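Nucleoprotein (Human coronavirus NL63, PDB 5EPW) packages the positive-strand viral RNA genome into a helical ribonucleocapsid, the part here being its C-terminal dimerization domain. Local coordinates at the interface of chains A and B. Coordinates in Å, arbitrary orientation; residue numbers count along the deposited sequence, not the author numbering. Chains: chain A/B, Nucleoprotein.

Contact 1: the interface of chains A and B. Residues chain A 87, 89, 91-92; chain B 104.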
loop_
_atom_site.group_PDB
_atom_site.type_symbol
_atom_site.label_atom_id
_atom_site.label_comp_id
_atom_site.label_asym_id
_atom_site.label_seq_id
_atom_site.Cartn_x
_atom_site.Cartn_y
_atom_site.Cartn_z
ATOM N N GLU A 87 14.514 -8.446 10.439
ATOM C CA GLU A 87 15.659 -7.567 10.792
ATOM C C GLU A 87 16.765 -7.561 9.763
ATOM O O GLU A 87 17.119 -8.604 9.265
ATOM C CB GLU A 87 16.185 -8.100 12.126
ATOM C CG GLU A 87 15.226 -7.727 13.274
ATOM C CD GLU A 87 15.940 -7.787 14.629
ATOM O OE1 GLU A 87 17.015 -7.115 14.787
ATOM O OE2 GLU A 87 15.457 -8.551 15.502
ATOM N N GLY A 89 20.357 -5.585 9.364
ATOM C CA GLY A 89 21.236 -4.547 9.984
ATOM C C GLY A 89 20.510 -3.661 11.011
ATOM O O GLY A 89 19.950 -4.147 11.982
ATOM N N ASN A 91 18.007 -1.837 10.560
ATOM C CA ASN A 91 16.607 -1.568 10.085
ATOM C C ASN A 91 15.729 -2.716 10.391
ATOM O O ASN A 91 16.144 -3.861 10.566
ATOM C CB ASN A 91 16.651 -1.414 8.570
ATOM C CG ASN A 91 17.540 -0.316 8.122
ATOM O OD1 ASN A 91 18.590 -0.529 7.434
ATOM N ND2 ASN A 91 17.176 0.863 8.474
ATOM N N VAL A 92 14.412 -2.427 10.439
ATOM C CA VAL A 92 13.390 -3.458 10.303
ATOM C C VAL A 92 12.756 -3.274 8.856
ATOM O O VAL A 92 12.408 -2.161 8.436
ATOM C CB VAL A 92 12.297 -3.281 11.327
ATOM C CG1 VAL A 92 11.140 -4.245 11.140
ATOM C CG2 VAL A 92 12.868 -3.450 12.756
ATOM N N LYS B 104 15.877 1.272 13.142
ATOM C CA LYS B 104 15.439 0.739 14.415
ATOM C C LYS B 104 15.139 1.787 15.516
ATOM O O LYS B 104 14.352 1.498 16.439
ATOM C CB LYS B 104 16.491 -0.295 14.973
ATOM C CG LYS B 104 16.280 -1.644 14.291
ATOM C CD LYS B 104 17.443 -2.558 14.603
ATOM C CE LYS B 104 17.209 -3.934 14.007
ATOM N NZ LYS B 104 18.410 -4.750 14.251
#
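This is the rim of the two-fold dimer interface of the nucleocapsid C-terminal domain, where a lysine of one subunit clasps the beta-hairpin turn of the other and pins the end of the swapped hairpin to its partner. B:Lys104, in the loop just after strand 91-103 of chain B, reaches across the start of the same strand in chain A. Its CG is anti to the carbonyl carbon and lies beside the backbone N (chi1 -81°), and from there the chain runs fully extended, so the ammonium is carried past A:Asn91 into the hairpin. Two oxygens grip it there. The carboxylate of A:Glu87, on the strand 81-88, comes in at about a right angle to the lysine and forms a salt bridge, A:Glu87 OE1 to B:Lys104 NZ 2.8 Å, using its anti side with the nitrogen 18° out of the carboxylate plane. The aliphatic stretch is in looser touch with chain A: B:Lys104 CG lies 4.2 Å from A:Val92 CG2, and CE lies 3.6 Å from the backbone O of A:Asn91. The second grip comes from the turn itself, where B:Lys104 NZ donates to the carbonyl O of A:Gly89 at 2.8 Å, nearly along the C=O axis at 168°.

Contact 2: the interface of chains A and B. Residues chain A 26, 92, 94; chain B 100-102, 109, 112.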
loop_
_atom_site.group_PDB
_atom_site.type_symbol
_atom_site.label_atom_id
_atom_site.label_comp_id
_atom_site.label_asym_id
_atom_site.label_seq_id
_atom_site.Cartn_x
_atom_site.Cartn_y
_atom_site.Cartn_z
ATOM N N TRP A 26 9.403 5.687 1.436
ATOM C CA TRP A 26 7.983 5.365 1.324
ATOM C C TRP A 26 7.108 6.597 1.223
ATOM O O TRP A 26 5.870 6.439 0.971
ATOM C CB TRP A 26 7.524 4.442 2.445
ATOM C CG TRP A 26 7.740 5.001 3.859
ATOM C CD1 TRP A 26 6.833 5.539 4.650
ATOM C CD2 TRP A 26 8.911 4.843 4.694
ATOM N NE1 TRP A 26 7.370 5.912 5.858
ATOM C CE2 TRP A 26 8.643 5.443 5.927
ATOM C CE3 TRP A 26 10.158 4.234 4.477
ATOM C CZ2 TRP A 26 9.557 5.470 6.957
ATOM C CZ3 TRP A 26 11.082 4.266 5.510
ATOM C CH2 TRP A 26 10.767 4.900 6.712
ATOM N N VAL A 92 14.412 -2.427 10.439
ATOM C CA VAL A 92 13.390 -3.458 10.303
ATOM C C VAL A 92 12.756 -3.274 8.856
ATOM O O VAL A 92 12.408 -2.161 8.436
ATOM C CB VAL A 92 12.297 -3.281 11.327
ATOM C CG1 VAL A 92 11.140 -4.245 11.140
ATOM C CG2 VAL A 92 12.868 -3.450 12.756
ATOM N N ILE A 94 9.809 -3.966 6.596
ATOM C CA ILE A 94 8.373 -4.206 6.612
ATOM C C ILE A 94 8.001 -4.548 5.125
ATOM O O ILE A 94 8.316 -3.814 4.204
ATOM C CB ILE A 94 7.579 -2.970 7.035
ATOM C CG1 ILE A 94 8.017 -2.507 8.465
ATOM C CG2 ILE A 94 6.061 -3.301 7.008
ATOM C CD1 ILE A 94 7.364 -1.219 8.933
ATOM N N MET B 100 9.971 -1.996 2.687
ATOM C CA MET B 100 10.572 -0.717 3.172
ATOM C C MET B 100 11.421 -1.009 4.371
ATOM O O MET B 100 11.120 -1.858 5.233
ATOM C CB MET B 100 9.511 0.322 3.499
ATOM C CG MET B 100 8.426 -0.159 4.466
ATOM S SD MET B 100 7.031 0.976 4.696
ATOM C CE MET B 100 7.625 1.972 6.107
ATOM N N LEU B 101 12.588 -0.321 4.350
ATOM C CA LEU B 101 13.558 -0.412 5.508
ATOM C C LEU B 101 13.360 0.777 6.502
ATOM O O LEU B 101 13.514 1.934 6.083
ATOM C CB LEU B 101 15.023 -0.377 4.944
ATOM C CG LEU B 101 15.373 -1.592 4.128
ATOM C CD1 LEU B 101 16.733 -1.356 3.430
ATOM C CD2 LEU B 101 15.352 -2.849 4.922
ATOM N N VAL B 102 12.978 0.433 7.717
ATOM C CA VAL B 102 12.764 1.452 8.726
ATOM C C VAL B 102 13.911 1.343 9.791
ATOM O O VAL B 102 14.160 0.304 10.298
ATOM C CB VAL B 102 11.453 1.241 9.378
ATOM C CG1 VAL B 102 11.130 2.338 10.301
ATOM C CG2 VAL B 102 10.336 1.238 8.324
ATOM N N LEU B 109 8.057 3.226 14.851
ATOM C CA LEU B 109 8.149 1.798 14.575
ATOM C C LEU B 109 7.505 0.927 15.683
ATOM O O LEU B 109 6.771 -0.054 15.497
ATOM C CB LEU B 109 9.618 1.383 14.277
ATOM C CG LEU B 109 9.935 -0.038 13.946
ATOM C CD1 LEU B 109 9.204 -0.523 12.672
ATOM C CD2 LEU B 109 11.426 -0.134 13.773
ATOM N N PHE B 112 3.771 0.644 15.259
ATOM C CA PHE B 112 3.434 -0.245 14.057
ATOM C C PHE B 112 3.533 -1.732 14.445
ATOM O O PHE B 112 2.678 -2.538 14.203
ATOM C CB PHE B 112 4.261 0.168 12.925
ATOM C CG PHE B 112 3.851 -0.457 11.613
ATOM C CD1 PHE B 112 4.251 -1.734 11.291
ATOM C CD2 PHE B 112 3.073 0.266 10.777
ATOM C CE1 PHE B 112 3.863 -2.280 10.061
ATOM C CE2 PHE B 112 2.682 -0.228 9.526
ATOM C CZ PHE B 112 3.052 -1.516 9.199
#
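A:Val92 and A:Ile94 pair with B:Val102 and B:Met100 in the antiparallel intersubunit sheet typical of the coronavirus nucleocapsid C-terminal domain dimer. Each pairing is reciprocal: A:Val92 N donates to B:Val102 O at 2.7 Å and A:Ile94 N to B:Met100 O at 2.8 Å, while the amides of B:Val102 and B:Met100 return bonds to A:Val92 O and A:Ile94 O. On one side of this ladder, the methyl at the end of B:Met100 caps one face of the A:Trp26 indole. Its CG lies between the backbone N and the carbonyl carbon (chi1 53°), and a bend at chi3 of -90° brings B:Met100 CE 3.4 Å from A:Trp26 CD2, in a CH-pi contact with both rings. At the benzo end, A:Trp26 CZ3 is 3.4 Å from B:Leu101 O, and B:Val102 CG2 lies over A:Trp26 CH2, 4.0 Å away, on the face that carries the methionine methyl. A:Ile94 sends CD1 to B:Val102 CG2 and over the phenyl face of B:Phe112 at its CE1 corner, 3.8 Å away, with CG2 also near CE1. Farther out, helix 109-115 of chain B backs the strands; B:Leu109 CD2 packs obliquely on A:Val92 CG2 at 3.8 Å. A:Trp26 itself is presented by the 3-10 helix 25-27.

Contact 3: the interface of chains A and B. Residues chain A 67, 70-71, 112, 115; chain B 78, 83, 96.
B:Phe78, B:Tyr96 and A:Phe112 form the aromatic heart of this apolar patch of the dimer interface, with A:Ile71 burying about as much as A:Phe112. The phenyl ring of B:Phe78 reaches into chain A and turns its edge to the face of A:Phe112 at the CE2 corner, the rings roughly perpendicular, with A:Phe112 CE2 3.8 Å from B:Phe78 CE1. A:Ile71 crosses B:Phe78 at about a right angle and sets CD1 against its CB at 3.7 Å, while A:Leu67 CD1 touches the far end of the B:Phe78 ring at CZ, 4.0 Å away. The phenol oxygen B:Tyr96 OH comes up near the rim of A:Phe112, 3.3 Å from CE2. This polar end is satisfied by chain A backbone: B:Tyr96 OH donates to A:Leu70 O at 2.8 Å, with the donor tilted 32° from the carbonyl plane. That bond should fix how far the phenol enters beside A:Ile71. With CG anti to the backbone N (chi1 -172°), A:Phe112 points its ring out of the helix between the two aromatics, and B:Val83 CG1 closes on CE1 at 3.9 Å. In the fold, helix 109-115, helix 64-68 and the loop after it with A:Leu70 and A:Ile71 receive B:Phe78 near the end of helix 74-79 of chain B and the B hairpin strands carrying B:Val83 and B:Tyr96.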
loop_
_atom_site.group_PDB
_atom_site.type_symbol
_atom_site.label_atom_id
_atom_site.label_comp_id
_atom_site.label_asym_id
_atom_site.label_seq_id
_atom_site.Cartn_x
_atom_site.Cartn_y
_atom_site.Cartn_z
ATOM N N LEU A 67 -4.089 5.469 -13.963
ATOM C CA LEU A 67 -3.296 4.352 -13.285
ATOM C C LEU A 67 -3.596 4.358 -11.803
ATOM O O LEU A 67 -3.844 3.279 -11.186
ATOM C CB LEU A 67 -1.851 4.502 -13.567
ATOM C CG LEU A 67 -1.497 4.155 -15.051
ATOM C CD1 LEU A 67 -0.097 4.691 -15.308
ATOM C CD2 LEU A 67 -1.539 2.680 -15.399
ATOM N N LEU A 70 -6.268 2.334 -9.832
ATOM C CA LEU A 70 -5.973 0.916 -9.475
ATOM C C LEU A 70 -4.867 0.793 -8.439
ATOM O O LEU A 70 -4.252 -0.287 -8.349
ATOM C CB LEU A 70 -5.708 0.044 -10.740
ATOM C CG LEU A 70 -6.956 -0.074 -11.590
ATOM C CD1 LEU A 70 -6.559 -0.910 -12.841
ATOM C CD2 LEU A 70 -8.165 -0.644 -10.887
ATOM N N ILE A 71 -4.620 1.861 -7.683
ATOM C CA ILE A 71 -3.612 1.828 -6.577
ATOM C C ILE A 71 -4.409 1.947 -5.257
ATOM O O ILE A 71 -5.232 2.839 -5.080
ATOM C CB ILE A 71 -2.618 2.903 -6.649
ATOM C CG1 ILE A 71 -1.914 3.045 -8.005
ATOM C CG2 ILE A 71 -1.539 2.671 -5.576
ATOM C CD1 ILE A 71 -1.062 4.249 -8.112
ATOM N N PHE A 112 -3.301 -0.329 -17.089
ATOM C CA PHE A 112 -2.375 -0.745 -16.021
ATOM C C PHE A 112 -1.541 -1.969 -16.384
ATOM O O PHE A 112 -0.312 -1.970 -16.098
ATOM C CB PHE A 112 -3.272 -1.101 -14.790
ATOM C CG PHE A 112 -2.481 -1.402 -13.427
ATOM C CD1 PHE A 112 -1.920 -2.622 -13.171
ATOM C CD2 PHE A 112 -2.314 -0.385 -12.557
ATOM C CE1 PHE A 112 -1.187 -2.845 -12.005
ATOM C CE2 PHE A 112 -1.654 -0.625 -11.324
ATOM C CZ PHE A 112 -1.119 -1.862 -11.085
ATOM N N GLN A 115 1.673 -1.190 -18.229
ATOM C CA GLN A 115 2.714 -0.642 -17.491
ATOM C C GLN A 115 3.516 -1.692 -16.621
ATOM O O GLN A 115 4.579 -1.381 -16.230
ATOM C CB GLN A 115 2.120 0.394 -16.522
ATOM C CG GLN A 115 1.548 1.673 -17.290
ATOM C CD GLN A 115 2.609 2.315 -18.086
ATOM O OE1 GLN A 115 3.686 2.575 -17.652
ATOM N NE2 GLN A 115 2.259 2.612 -19.346
ATOM N N PHE B 78 3.151 2.429 -6.319
ATOM C CA PHE B 78 3.188 2.118 -7.756
ATOM C C PHE B 78 4.612 1.897 -8.271
ATOM O O PHE B 78 4.880 0.921 -8.967
ATOM C CB PHE B 78 2.520 3.246 -8.539
ATOM C CG PHE B 78 2.321 2.965 -10.015
ATOM C CD1 PHE B 78 1.285 2.213 -10.470
ATOM C CD2 PHE B 78 3.228 3.464 -10.863
ATOM C CE1 PHE B 78 1.146 1.950 -11.846
ATOM C CE2 PHE B 78 3.110 3.272 -12.230
ATOM C CZ PHE B 78 2.085 2.534 -12.715
ATOM N N VAL B 83 5.010 -5.811 -8.832
ATOM C CA VAL B 83 3.646 -6.024 -9.136
ATOM C C VAL B 83 3.425 -7.186 -10.095
ATOM O O VAL B 83 4.229 -7.324 -11.048
ATOM C CB VAL B 83 3.016 -4.740 -9.762
ATOM C CG1 VAL B 83 1.571 -4.980 -10.244
ATOM C CG2 VAL B 83 3.053 -3.545 -8.836
ATOM N N TYR B 96 0.565 -6.384 -5.196
ATOM C CA TYR B 96 1.669 -5.492 -4.879
ATOM C C TYR B 96 2.463 -6.116 -3.740
ATOM O O TYR B 96 1.879 -6.391 -2.681
ATOM C CB TYR B 96 1.207 -4.103 -4.455
ATOM C CG TYR B 96 0.481 -3.255 -5.471
ATOM C CD1 TYR B 96 -0.878 -3.457 -5.744
ATOM C CD2 TYR B 96 1.163 -2.143 -6.034
ATOM C CE1 TYR B 96 -1.537 -2.567 -6.588
ATOM C CE2 TYR B 96 0.489 -1.235 -6.873
ATOM C CZ TYR B 96 -0.812 -1.512 -7.156
ATOM O OH TYR B 96 -1.501 -0.608 -7.986
#

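Contact 1 and contact 2 are neighbours, their C-alpha centres about 8 Å apart and joined through A:Val92, whereas contact 3 lies about 28 Å from contact 1 and about 21 Å from contact 2. Strand 91-103 contributes to every one of them, and helix 109-115 to contacts 2 and 3, where each Phe112 meets the partner's Ile94 on one side and Phe78 and Tyr96 on the other. Because the interface is two-fold symmetric, every contact has a twin with the chains exchanged. The hairpin is therefore held at its turn, through its sheet pairing and against the partner's helices, which suits an interlocked dimer.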